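Local structure of Adenylate/guanylate cyclase/hydrolase, alpha/beta fold family (Ruegeria pomeroyi, 3MR7) at residues Arg6-Leu11 with Gly103-Glu108; Ala46-Gln51 with Ala62-Ala67; Gln51-Thr56 with Asp109-Gly114; Gln95-Ile100 with Arg122-Ser127; Gly99-Asp104 with Gly114-Val119. The protein probably acts as an adenylate cyclase, making cyclic AMP from ATP, through the nucleotide cyclase domain that this chain comprises. All coordinates share one frame; numbering follows the deposited sequence.

Contact 1: residues Arg6-Leu11 with Gly103-Glu108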
# COMPACT_ATOMS: atom_id res chain seq x y z
N ARG A 6 -21.88 -16.65 -7.00
CA ARG A 6 -22.81 -15.55 -7.06
C ARG A 6 -22.17 -14.16 -7.29
O ARG A 6 -20.95 -14.00 -7.35
CB ARG A 6 -23.83 -15.61 -5.91
CG ARG A 6 -23.32 -15.42 -4.50
CD ARG A 6 -24.51 -15.48 -3.54
NE ARG A 6 -24.21 -15.04 -2.18
CZ ARG A 6 -24.35 -13.79 -1.74
NH1 ARG A 6 -24.76 -12.84 -2.56
NH2 ARG A 6 -24.06 -13.49 -0.47
N LEU A 7 -23.04 -13.18 -7.47
CA LEU A 7 -22.67 -11.79 -7.63
C LEU A 7 -22.53 -11.18 -6.21
O LEU A 7 -23.45 -11.24 -5.40
CB LEU A 7 -23.79 -11.14 -8.43
CG LEU A 7 -23.72 -9.82 -9.17
CD1 LEU A 7 -22.40 -9.66 -9.89
CD2 LEU A 7 -24.86 -9.85 -10.14
N CYS A 8 -21.37 -10.62 -5.88
CA CYS A 8 -21.16 -10.21 -4.49
C CYS A 8 -20.46 -8.89 -4.37
O CYS A 8 -19.69 -8.50 -5.22
CB CYS A 8 -20.36 -11.26 -3.71
SG CYS A 8 -21.30 -12.10 -2.43
N ALA A 9 -20.73 -8.21 -3.27
CA ALA A 9 -20.02 -7.00 -2.93
C ALA A 9 -18.89 -7.39 -1.98
O ALA A 9 -19.12 -7.81 -0.86
CB ALA A 9 -20.96 -6.03 -2.26
N ILE A 10 -17.66 -7.26 -2.45
CA ILE A 10 -16.51 -7.56 -1.64
C ILE A 10 -15.89 -6.25 -1.13
O ILE A 10 -15.81 -5.26 -1.86
CB ILE A 10 -15.46 -8.31 -2.45
CG1 ILE A 10 -16.01 -9.65 -2.88
CG2 ILE A 10 -14.22 -8.55 -1.63
CD1 ILE A 10 -16.83 -9.56 -4.08
N LEU A 11 -15.46 -6.29 0.13
CA LEU A 11 -14.85 -5.18 0.83
C LEU A 11 -13.52 -5.66 1.44
O LEU A 11 -13.51 -6.62 2.19
CB LEU A 11 -15.81 -4.66 1.90
CG LEU A 11 -15.39 -3.96 3.20
CD1 LEU A 11 -13.91 -3.60 3.33
CD2 LEU A 11 -16.25 -2.74 3.42
N GLY A 103 -18.50 -8.50 -8.41
CA GLY A 103 -18.27 -9.47 -9.45
C GLY A 103 -19.00 -10.77 -9.21
O GLY A 103 -19.57 -10.96 -8.14
N ASP A 104 -19.03 -11.63 -10.22
CA ASP A 104 -19.33 -13.04 -10.03
C ASP A 104 -18.08 -13.67 -9.41
O ASP A 104 -17.02 -13.69 -10.01
CB ASP A 104 -19.65 -13.72 -11.36
CG ASP A 104 -20.99 -13.30 -11.96
OD1 ASP A 104 -21.82 -12.70 -11.24
OD2 ASP A 104 -21.23 -13.57 -13.15
N ILE A 105 -18.18 -14.16 -8.18
CA ILE A 105 -17.05 -14.83 -7.57
C ILE A 105 -17.57 -16.13 -7.04
O ILE A 105 -18.77 -16.29 -6.89
CB ILE A 105 -16.49 -14.04 -6.40
CG1 ILE A 105 -17.32 -14.29 -5.15
CG2 ILE A 105 -16.52 -12.57 -6.71
CD1 ILE A 105 -18.49 -13.39 -5.09
N VAL A 106 -16.68 -17.07 -6.75
CA VAL A 106 -17.08 -18.36 -6.20
C VAL A 106 -16.94 -18.42 -4.68
O VAL A 106 -15.94 -17.98 -4.13
CB VAL A 106 -16.21 -19.46 -6.79
CG1 VAL A 106 -16.50 -20.80 -6.09
CG2 VAL A 106 -16.43 -19.56 -8.28
N LEU A 107 -17.94 -18.95 -4.00
CA LEU A 107 -17.81 -19.20 -2.57
C LEU A 107 -17.65 -20.69 -2.37
O LEU A 107 -18.21 -21.47 -3.13
CB LEU A 107 -19.04 -18.75 -1.82
CG LEU A 107 -19.17 -17.25 -1.62
CD1 LEU A 107 -19.17 -16.56 -2.97
CD2 LEU A 107 -20.46 -16.96 -0.85
N GLU A 108 -16.90 -21.10 -1.35
CA GLU A 108 -16.68 -22.53 -1.14
C GLU A 108 -15.94 -22.80 0.15
O GLU A 108 -14.72 -22.70 0.20
CB GLU A 108 -15.90 -23.13 -2.31
CG GLU A 108 -15.73 -24.65 -2.23
CD GLU A 108 -14.92 -25.22 -3.40
OE1 GLU A 108 -14.13 -24.46 -4.00
OE2 GLU A 108 -15.08 -26.43 -3.70
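Arg6 and Ile105 form a hydrogen-bonded antiparallel pair where strand 4-15 meets strand 96-107. Arg6 N donates to Ile105 O at 3.1 Å, and Arg6 O takes Ile105 N in return at 2.9 Å. The same Arg6 O also receives a CA-H...O contact from Asp104. The charged end of Arg6 is engaged beyond this pairing: NH2 makes a salt bridge with Asp65, while Cys8 SG sits over one face of the guanidinium toward its rim. Leu7, on the other face of the sheet, is paired with Asp104 without backbone bonds. Its CG stands anti to the backbone N (chi1 -163°); from there the CD1 branch lies 3.4 Å from Asp104 OD1 as the two side chains cross at the surface. At Cys8 the bonding resumes: Cys8 N donates to Gly103 O at 2.9 Å, whereas the return bond from Gly103 N is weak. Ile10 then carries the buried end, its CD1 meeting Ile105 CG2 tip to tip at 4.0 Å. Ala116 and Val117 of helix 115-126 also pack on Ile105, tying this face of the sheet to that helix. The two short segments run at 103° to each other, far from antiparallel, although their residues pair as antiparallel bridges. The two strands are neighbours in the beta-alpha-beta-beta-alpha-beta core, the ferredoxin-like arrangement of class III cyclase domains.

Contact 2: residues Ala46-Gln51 with Ala62-Ala67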
# COMPACT_ATOMS: atom_id res chain seq x y z
N ALA A 46 -21.54 -6.19 10.79
CA ALA A 46 -22.74 -6.91 11.20
C ALA A 46 -24.02 -6.09 11.02
O ALA A 46 -24.95 -6.53 10.36
CB ALA A 46 -22.61 -7.34 12.62
N GLN A 47 -24.07 -4.90 11.62
CA GLN A 47 -25.22 -4.03 11.41
C GLN A 47 -25.64 -3.95 9.95
O GLN A 47 -26.83 -3.86 9.64
CB GLN A 47 -24.95 -2.62 11.95
CG GLN A 47 -25.93 -2.17 13.04
CD GLN A 47 -27.27 -1.72 12.49
OE1 GLN A 47 -27.34 -0.93 11.55
NE2 GLN A 47 -28.36 -2.22 13.09
N ALA A 48 -24.66 -3.99 9.05
CA ALA A 48 -24.89 -3.77 7.62
C ALA A 48 -25.20 -5.05 6.84
O ALA A 48 -25.27 -5.01 5.61
CB ALA A 48 -23.68 -3.07 7.00
N GLY A 49 -25.30 -6.18 7.53
CA GLY A 49 -25.63 -7.45 6.91
C GLY A 49 -24.45 -8.25 6.38
O GLY A 49 -24.59 -9.39 5.88
N GLY A 50 -23.28 -7.67 6.50
CA GLY A 50 -22.10 -8.31 5.95
C GLY A 50 -21.60 -9.47 6.76
O GLY A 50 -22.07 -9.72 7.87
N GLN A 51 -20.65 -10.20 6.18
CA GLN A 51 -19.92 -11.23 6.90
C GLN A 51 -18.46 -11.05 6.63
O GLN A 51 -18.05 -10.89 5.48
CB GLN A 51 -20.27 -12.63 6.42
CG GLN A 51 -21.72 -12.92 6.23
CD GLN A 51 -21.90 -14.30 5.66
OE1 GLN A 51 -22.69 -14.51 4.75
NE2 GLN A 51 -21.14 -15.26 6.19
N ALA A 62 -14.47 -8.91 3.57
CA ALA A 62 -15.84 -9.16 4.01
C ALA A 62 -16.75 -9.06 2.83
O ALA A 62 -16.38 -8.50 1.81
CB ALA A 62 -16.27 -8.18 5.09
N ARG A 63 -17.95 -9.60 2.94
CA ARG A 63 -18.85 -9.56 1.81
C ARG A 63 -20.25 -9.22 2.23
O ARG A 63 -20.67 -9.50 3.34
CB ARG A 63 -18.84 -10.88 1.06
CG ARG A 63 -19.57 -11.99 1.76
CD ARG A 63 -19.17 -13.31 1.16
NE ARG A 63 -19.59 -14.40 2.02
CZ ARG A 63 -20.80 -14.95 1.98
NH1 ARG A 63 -21.71 -14.51 1.13
NH2 ARG A 63 -21.08 -15.94 2.80
N PHE A 64 -20.96 -8.62 1.29
CA PHE A 64 -22.26 -8.03 1.52
C PHE A 64 -23.25 -8.41 0.39
O PHE A 64 -22.86 -8.78 -0.72
CB PHE A 64 -22.14 -6.50 1.57
CG PHE A 64 -21.30 -5.98 2.71
CD1 PHE A 64 -21.90 -5.48 3.86
CD2 PHE A 64 -19.92 -5.97 2.62
CE1 PHE A 64 -21.13 -4.99 4.92
CE2 PHE A 64 -19.13 -5.48 3.66
CZ PHE A 64 -19.75 -4.99 4.82
N ASP A 65 -24.54 -8.30 0.68
CA ASP A 65 -25.54 -8.68 -0.28
C ASP A 65 -25.88 -7.56 -1.22
O ASP A 65 -26.24 -7.80 -2.37
CB ASP A 65 -26.79 -9.16 0.43
CG ASP A 65 -26.65 -10.56 0.94
OD1 ASP A 65 -25.92 -11.36 0.30
OD2 ASP A 65 -27.25 -10.84 2.00
N THR A 66 -25.76 -6.33 -0.74
CA THR A 66 -25.94 -5.18 -1.62
C THR A 66 -24.66 -4.40 -1.74
O THR A 66 -23.86 -4.40 -0.83
CB THR A 66 -27.09 -4.26 -1.17
OG1 THR A 66 -26.99 -3.94 0.23
CG2 THR A 66 -28.40 -4.95 -1.44
N ALA A 67 -24.47 -3.73 -2.87
CA ALA A 67 -23.39 -2.77 -3.02
C ALA A 67 -23.59 -1.60 -2.05
O ALA A 67 -22.66 -1.15 -1.39
CB ALA A 67 -23.31 -2.28 -4.45
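Gln51 and Arg63 make a hydrogen-bonded antiparallel pair, Gln51 N reaching Arg63 O at 2.9 Å and Arg63 N returning to Gln51 O. This is the open end of the hairpin of strands 51-56 and 59-64, entered from helix 27-47 through a Schellman motif. Gly49 supplies the positive phi (88°) that ends the helix, and its N bonds back to Ala46 O within the last turn. The chain then passes Phe64, and here the fit depends on a missing side chain. Gly50 CA lies over the ring face, 3.9 Å from the centroid of Phe64, in a CH-pi contact; a beta carbon at Gly50 would run into CE1 of that ring. Ala48 approaches differently, at the edge, with CB 3.8 Å from Phe64 CE1. The helix exit thus meets Phe64 over one face and at an edge, while Ala69, Ala70 and Cys73 of helix 67-84 also pack on it. That second helix begins just beyond the strand, where Thr66 stands at the N-cap and its OG1 accepts from Ala69 N. On the other face of the hairpin the long side chains of Gln51 and Arg63 run side by side, pointing the same way, with the amide and guanidinium planes 56° apart. Gln51 OE1 lies over one face of the Arg63 guanidinium, 2.9 Å from Arg63 NH2.

Contact 3: residues Gln51-Thr56 with Asp109-Gly114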
# COMPACT_ATOMS: atom_id res chain seq x y z
N GLN A 51 -20.65 -10.20 6.18
CA GLN A 51 -19.92 -11.23 6.90
C GLN A 51 -18.46 -11.05 6.63
O GLN A 51 -18.05 -10.89 5.48
CB GLN A 51 -20.27 -12.63 6.42
CG GLN A 51 -21.72 -12.92 6.23
CD GLN A 51 -21.90 -14.30 5.66
OE1 GLN A 51 -22.69 -14.51 4.75
NE2 GLN A 51 -21.14 -15.26 6.19
N ILE A 52 -17.66 -11.10 7.69
CA ILE A 52 -16.23 -11.26 7.51
C ILE A 52 -15.96 -12.63 6.90
O ILE A 52 -16.51 -13.61 7.33
CB ILE A 52 -15.52 -11.19 8.84
CG1 ILE A 52 -15.49 -9.75 9.33
CG2 ILE A 52 -14.13 -11.76 8.68
CD1 ILE A 52 -15.53 -9.61 10.85
N VAL A 53 -15.13 -12.68 5.87
CA VAL A 53 -14.69 -13.94 5.29
C VAL A 53 -13.41 -14.39 5.97
O VAL A 53 -13.23 -15.55 6.21
CB VAL A 53 -14.36 -13.77 3.83
CG1 VAL A 53 -13.56 -14.97 3.34
CG2 VAL A 53 -15.63 -13.55 3.01
N LYS A 54 -12.51 -13.46 6.25
CA LYS A 54 -11.23 -13.84 6.84
C LYS A 54 -10.27 -12.66 7.00
O LYS A 54 -10.35 -11.67 6.29
CB LYS A 54 -10.56 -14.87 5.96
CG LYS A 54 -9.83 -14.29 4.79
CD LYS A 54 -9.75 -15.31 3.70
CE LYS A 54 -8.70 -14.95 2.70
NZ LYS A 54 -8.84 -15.87 1.58
N THR A 55 -9.35 -12.76 7.94
CA THR A 55 -8.30 -11.78 7.96
C THR A 55 -7.04 -12.57 7.77
O THR A 55 -6.87 -13.63 8.36
CB THR A 55 -8.30 -10.94 9.24
OG1 THR A 55 -7.76 -11.72 10.30
CG2 THR A 55 -9.68 -10.59 9.61
N THR A 56 -6.17 -12.07 6.92
CA THR A 56 -4.96 -12.76 6.58
C THR A 56 -3.83 -11.75 6.66
O THR A 56 -4.04 -10.63 7.08
CB THR A 56 -5.06 -13.34 5.16
OG1 THR A 56 -5.13 -12.27 4.20
CG2 THR A 56 -6.32 -14.21 5.05
N ASP A 109 -16.68 -23.13 1.20
CA ASP A 109 -16.09 -23.44 2.50
C ASP A 109 -15.53 -22.19 3.18
O ASP A 109 -14.35 -22.14 3.50
CB ASP A 109 -14.98 -24.48 2.35
CG ASP A 109 -15.48 -25.78 1.75
OD1 ASP A 109 -16.58 -26.24 2.13
OD2 ASP A 109 -14.75 -26.35 0.91
N GLY A 110 -16.40 -21.20 3.38
CA GLY A 110 -16.03 -20.00 4.11
C GLY A 110 -14.94 -19.16 3.47
O GLY A 110 -14.34 -18.30 4.13
N ASP A 111 -14.66 -19.41 2.19
CA ASP A 111 -13.72 -18.59 1.46
C ASP A 111 -14.21 -18.16 0.07
O ASP A 111 -15.06 -18.81 -0.53
CB ASP A 111 -12.37 -19.27 1.37
CG ASP A 111 -11.24 -18.27 1.27
OD1 ASP A 111 -11.50 -17.09 0.92
OD2 ASP A 111 -10.10 -18.66 1.55
N ILE A 112 -13.68 -17.06 -0.44
CA ILE A 112 -14.18 -16.52 -1.68
C ILE A 112 -13.10 -16.48 -2.76
O ILE A 112 -11.92 -16.39 -2.45
CB ILE A 112 -14.77 -15.15 -1.44
CG1 ILE A 112 -13.72 -14.23 -0.86
CG2 ILE A 112 -15.83 -15.23 -0.38
CD1 ILE A 112 -14.34 -12.92 -0.44
N PHE A 113 -13.52 -16.57 -4.02
CA PHE A 113 -12.56 -16.70 -5.11
C PHE A 113 -13.01 -15.93 -6.34
O PHE A 113 -14.20 -15.78 -6.60
CB PHE A 113 -12.36 -18.17 -5.51
CG PHE A 113 -11.98 -19.08 -4.37
CD1 PHE A 113 -10.70 -19.61 -4.28
CD2 PHE A 113 -12.90 -19.43 -3.39
CE1 PHE A 113 -10.33 -20.48 -3.23
CE2 PHE A 113 -12.53 -20.29 -2.33
CZ PHE A 113 -11.25 -20.81 -2.26
N GLY A 114 -12.03 -15.45 -7.11
CA GLY A 114 -12.29 -14.82 -8.38
C GLY A 114 -11.55 -13.51 -8.56
O GLY A 114 -11.17 -12.87 -7.57
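Lys54 and Asp111 form the salt bridge that joins strand 51-56 to the turn between strands 96-107 and 112-113. Lys54 NZ sits at the mouth of the carboxylate, 3.0 Å from Asp111 OD1 and 3.1 Å from Asp111 OD2, using the syn lone pair of each oxygen. The lysine chain is extended beyond CG, which carries the ammonium group across to the turn. Asp111 OD1 has a second donor, Ile112 N, which approaches on the anti side and lies 22° out of the carboxylate plane. The carboxylate is therefore held by the following backbone N-H and by a lysine from strand 51-56.

Apolar packing accompanies the ion pair, with Val53 CG2 3.7 Å from Ile112 CD1. The other methyl, Val53 CG1, makes a van der Waals contact with a carbonyl oxygen, Gly110 O, at 3.5 Å. Val53 and Lys54 both face Leu61 in a classic beta bulge, and both direct their side chains toward residues 109-114, so that one strand offers an apolar and a charged group in succession. Ile112 touches Leu61 as well, while Thr55 packs on Leu21 of the second subunit.

An alanine in place of Asp111 would probably leave Lys54 NZ without its carboxylate mate and Ile112 N without this acceptor, setting the ammonium group free to turn. The chemistry thus implies that a strand and a turn that share no backbone pairing are linked at the surface by charge, with a small apolar patch beside it, and that the local bond from Ile112 N is likely to orient the carboxylate for its lysine.

Contact 4: residues Gln95-Ile100 with Arg122-Ser127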
# COMPACT_ATOMS: atom_id res chain seq x y z
N GLN A 95 -5.16 4.83 10.79
CA GLN A 95 -6.13 4.94 9.71
C GLN A 95 -6.23 3.67 8.93
O GLN A 95 -5.21 3.03 8.63
CB GLN A 95 -5.75 6.04 8.74
CG GLN A 95 -5.73 7.41 9.32
CD GLN A 95 -5.16 8.42 8.31
OE1 GLN A 95 -3.98 8.36 7.95
NE2 GLN A 95 -6.00 9.32 7.84
N TYR A 96 -7.44 3.32 8.56
CA TYR A 96 -7.62 2.18 7.67
C TYR A 96 -7.62 2.59 6.18
O TYR A 96 -7.82 3.76 5.86
CB TYR A 96 -8.88 1.45 8.07
CG TYR A 96 -8.79 0.84 9.45
CD1 TYR A 96 -8.02 -0.29 9.68
CD2 TYR A 96 -9.46 1.39 10.52
CE1 TYR A 96 -7.94 -0.85 10.94
CE2 TYR A 96 -9.39 0.86 11.76
CZ TYR A 96 -8.63 -0.26 11.99
OH TYR A 96 -8.57 -0.79 13.27
N ARG A 97 -7.34 1.64 5.29
CA ARG A 97 -7.57 1.81 3.84
C ARG A 97 -8.71 0.86 3.48
O ARG A 97 -8.82 -0.21 4.07
CB ARG A 97 -6.32 1.45 3.02
CG ARG A 97 -5.20 2.47 3.08
CD ARG A 97 -4.19 2.14 2.05
NE ARG A 97 -3.81 0.76 2.23
CZ ARG A 97 -2.73 0.38 2.89
NH1 ARG A 97 -1.92 1.30 3.38
NH2 ARG A 97 -2.46 -0.91 3.06
N ILE A 98 -9.57 1.23 2.54
CA ILE A 98 -10.65 0.32 2.18
C ILE A 98 -10.91 0.30 0.71
O ILE A 98 -10.95 1.34 0.08
CB ILE A 98 -11.96 0.65 2.90
CG1 ILE A 98 -11.78 0.51 4.41
CG2 ILE A 98 -13.08 -0.25 2.40
CD1 ILE A 98 -12.87 1.13 5.24
N GLY A 99 -11.05 -0.90 0.17
CA GLY A 99 -11.45 -1.12 -1.21
C GLY A 99 -12.74 -1.93 -1.29
O GLY A 99 -13.04 -2.77 -0.46
N ILE A 100 -13.53 -1.66 -2.31
CA ILE A 100 -14.79 -2.35 -2.47
C ILE A 100 -14.96 -2.63 -3.94
O ILE A 100 -14.68 -1.76 -4.73
CB ILE A 100 -15.95 -1.47 -2.02
CG1 ILE A 100 -15.78 -1.14 -0.54
CG2 ILE A 100 -17.26 -2.19 -2.25
CD1 ILE A 100 -16.85 -0.29 -0.01
N ARG A 122 -6.77 -5.08 -4.22
CA ARG A 122 -5.92 -4.08 -4.86
C ARG A 122 -6.45 -2.66 -4.59
O ARG A 122 -5.68 -1.75 -4.31
CB ARG A 122 -5.83 -4.36 -6.35
CG ARG A 122 -4.81 -3.53 -7.06
CD ARG A 122 -3.48 -3.62 -6.35
NE ARG A 122 -2.62 -2.61 -6.92
CZ ARG A 122 -1.43 -2.27 -6.49
NH1 ARG A 122 -0.90 -2.86 -5.42
NH2 ARG A 122 -0.77 -1.32 -7.14
N LEU A 123 -7.76 -2.49 -4.65
CA LEU A 123 -8.36 -1.20 -4.36
C LEU A 123 -8.00 -0.75 -2.96
O LEU A 123 -7.69 0.42 -2.74
CB LEU A 123 -9.87 -1.25 -4.58
CG LEU A 123 -10.36 -0.73 -5.95
CD1 LEU A 123 -9.30 -0.92 -7.03
CD2 LEU A 123 -11.68 -1.37 -6.38
N GLU A 124 -8.04 -1.67 -2.01
CA GLU A 124 -7.64 -1.38 -0.64
C GLU A 124 -6.19 -0.88 -0.65
O GLU A 124 -5.87 0.15 -0.10
CB GLU A 124 -7.82 -2.64 0.22
CG GLU A 124 -7.15 -2.59 1.61
CD GLU A 124 -5.64 -2.82 1.57
OE1 GLU A 124 -5.17 -3.94 1.21
OE2 GLU A 124 -4.90 -1.86 1.90
N ALA A 125 -5.33 -1.59 -1.33
CA ALA A 125 -3.91 -1.29 -1.27
C ALA A 125 -3.55 0.07 -1.87
O ALA A 125 -2.65 0.73 -1.39
CB ALA A 125 -3.13 -2.40 -1.95
N ILE A 126 -4.23 0.49 -2.92
CA ILE A 126 -3.90 1.78 -3.51
C ILE A 126 -4.73 2.91 -2.90
O ILE A 126 -4.41 4.06 -3.10
CB ILE A 126 -4.15 1.80 -5.00
CG1 ILE A 126 -5.67 1.81 -5.22
CG2 ILE A 126 -3.35 0.64 -5.70
CD1 ILE A 126 -6.11 1.59 -6.59
N SER A 127 -5.78 2.57 -2.16
CA SER A 127 -6.62 3.59 -1.53
C SER A 127 -5.80 4.50 -0.63
O SER A 127 -4.87 4.05 0.01
CB SER A 127 -7.70 2.94 -0.68
OG SER A 127 -8.37 3.91 0.09
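Arg97 meets Glu124 because both chains bend: Arg97 turns at chi3 (-53°), and Glu124, its CG anti to the backbone N, turns at chi2 (-77°). The result is a side-on grip in which Arg97 NE and NH2 both close on a single oxygen, each 2.9 Å from Glu124 OE2. That oxygen lies close to the guanidinium plane, although the carboxylate is turned 35° from it. NE also makes a weak bond to Glu124 O, and Ala125 O lies over one guanidinium face. A long, weak ion pair joins Arg97 to Asp14 on strand 4-15. Farther along the strand, Gly99 lets the helix come close: its CA is 3.7 Å from Leu123 CB, where a side chain on the glycine would collide with the helix. The short axes approach to 5.6 Å. Leu123 CD2 then rests against Ile100 O, while Ser127 CB lies near Ile98 O. At the helix end, Arg122 NH2 bonds to Ile126 O of the second subunit, and the reverse bond is made too. Strand 96-107, helix 115-126 and the parallel neighbouring strand 132-135 form a beta-alpha-beta crossover, here within a cyclase catalytic domain.

Contact 5: residues Gly99-Asp104 with Gly114-Val119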
# COMPACT_ATOMS: atom_id res chain seq x y z
N GLY A 99 -11.05 -0.90 0.17
CA GLY A 99 -11.45 -1.12 -1.21
C GLY A 99 -12.74 -1.93 -1.29
O GLY A 99 -13.04 -2.77 -0.46
N ILE A 100 -13.53 -1.66 -2.31
CA ILE A 100 -14.79 -2.35 -2.47
C ILE A 100 -14.96 -2.63 -3.94
O ILE A 100 -14.68 -1.76 -4.73
CB ILE A 100 -15.95 -1.47 -2.02
CG1 ILE A 100 -15.78 -1.14 -0.54
CG2 ILE A 100 -17.26 -2.19 -2.25
CD1 ILE A 100 -16.85 -0.29 -0.01
N ASN A 101 -15.39 -3.82 -4.31
CA ASN A 101 -15.60 -4.14 -5.72
C ASN A 101 -16.82 -5.04 -5.87
O ASN A 101 -17.41 -5.44 -4.89
CB ASN A 101 -14.35 -4.80 -6.30
CG ASN A 101 -14.50 -5.14 -7.77
OD1 ASN A 101 -15.12 -4.40 -8.52
ND2 ASN A 101 -13.94 -6.27 -8.18
N ILE A 102 -17.19 -5.36 -7.11
CA ILE A 102 -18.27 -6.30 -7.35
C ILE A 102 -17.94 -7.30 -8.48
O ILE A 102 -17.15 -7.01 -9.38
CB ILE A 102 -19.57 -5.56 -7.60
CG1 ILE A 102 -20.20 -5.19 -6.27
CG2 ILE A 102 -20.54 -6.39 -8.39
CD1 ILE A 102 -21.18 -4.07 -6.40
N GLY A 103 -18.50 -8.50 -8.41
CA GLY A 103 -18.27 -9.47 -9.45
C GLY A 103 -19.00 -10.77 -9.21
O GLY A 103 -19.57 -10.96 -8.14
N ASP A 104 -19.03 -11.63 -10.22
CA ASP A 104 -19.33 -13.04 -10.03
C ASP A 104 -18.08 -13.67 -9.41
O ASP A 104 -17.02 -13.69 -10.01
CB ASP A 104 -19.65 -13.72 -11.36
CG ASP A 104 -20.99 -13.30 -11.96
OD1 ASP A 104 -21.82 -12.70 -11.24
OD2 ASP A 104 -21.23 -13.57 -13.15
N GLY A 114 -12.03 -15.45 -7.11
CA GLY A 114 -12.29 -14.82 -8.38
C GLY A 114 -11.55 -13.51 -8.56
O GLY A 114 -11.17 -12.87 -7.57
N ASP A 115 -11.36 -13.11 -9.82
CA ASP A 115 -10.82 -11.80 -10.12
C ASP A 115 -11.44 -10.74 -9.23
O ASP A 115 -10.73 -10.01 -8.54
CB ASP A 115 -11.11 -11.43 -11.56
CG ASP A 115 -10.31 -12.23 -12.55
OD1 ASP A 115 -9.56 -13.12 -12.10
OD2 ASP A 115 -10.42 -11.96 -13.77
N ALA A 116 -12.77 -10.65 -9.22
CA ALA A 116 -13.42 -9.60 -8.45
C ALA A 116 -12.88 -9.48 -7.02
O ALA A 116 -12.83 -8.40 -6.48
CB ALA A 116 -14.94 -9.72 -8.48
N VAL A 117 -12.45 -10.56 -6.41
CA VAL A 117 -11.87 -10.48 -5.07
C VAL A 117 -10.48 -9.81 -5.11
O VAL A 117 -10.17 -8.92 -4.32
CB VAL A 117 -11.76 -11.87 -4.44
CG1 VAL A 117 -11.17 -11.79 -3.04
CG2 VAL A 117 -13.14 -12.53 -4.41
N ASN A 118 -9.66 -10.25 -6.06
CA ASN A 118 -8.34 -9.68 -6.27
C ASN A 118 -8.41 -8.18 -6.49
O ASN A 118 -7.57 -7.43 -6.03
CB ASN A 118 -7.64 -10.37 -7.43
CG ASN A 118 -7.16 -11.77 -7.05
OD1 ASN A 118 -7.54 -12.29 -6.01
ND2 ASN A 118 -6.33 -12.38 -7.89
N VAL A 119 -9.45 -7.75 -7.17
CA VAL A 119 -9.65 -6.35 -7.44
C VAL A 119 -10.05 -5.56 -6.19
O VAL A 119 -9.66 -4.40 -6.02
CB VAL A 119 -10.59 -6.20 -8.65
CG1 VAL A 119 -11.02 -4.73 -8.88
CG2 VAL A 119 -9.89 -6.75 -9.87
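Asn101 and Ala116 anchor a buried strand-on-helix contact in which the first turn of helix 115-126 lies against strand 96-107, running almost exactly opposite to it (175° between the short axes). Asn101 ND2 donates to Ala116 O at 2.9 Å in a fairly straight bond. The donor lies in the carbonyl plane, on a lone pair, and the carbonyl oxygen lies close to the amide plane. With CG anti to the backbone N (chi1 -179°), the amide carbon of Asn101 is carried out toward the helix. The other end of the amide is satisfied too: OD1 is hydrogen-bonded to Ser135 OG and receives a weak bond from Ile102 N. Gly114, at the N-cap, links strand 112-113 directly to helix 115-126, the helix of the cyclase domain's beta-alpha-beta crossover. A leucine in place of Asn101 would probably leave Ala116 O without this donor and Ser135 OG without its amide acceptor. Val119 CG1 lies 3.4 Å from Asn101 ND2, the side chains crossing at a slant. Toward the end of the strand, Ala116 CB is seated 3.5 Å from Gly103 CA, a spot where a side chain on the glycine would collide with it.

How the contacts relate
Strand 96-107 threads contacts 1, 4 and 5. Contacts 1 and 5 share Gly103 and Asp104, their centres about 7 Å apart, and meet through Ile105 CG2 and Ala116 CB at 3.7 Å. Contacts 4 and 5 are about 13 Å apart, centre to centre, at successive points on the same strand and helix. Contact 2 joins contact 1 through a probable hydrogen bond between Leu11 O and Ala62 N at 2.8 Å and shares Gln51 with contact 3, whose centre is about 10 Å from that of contact 1. Contacts 3 and 4 both reach the second subunit. In class III cyclases active sites form between two such domains; whether this pairing is that dimer is not established here.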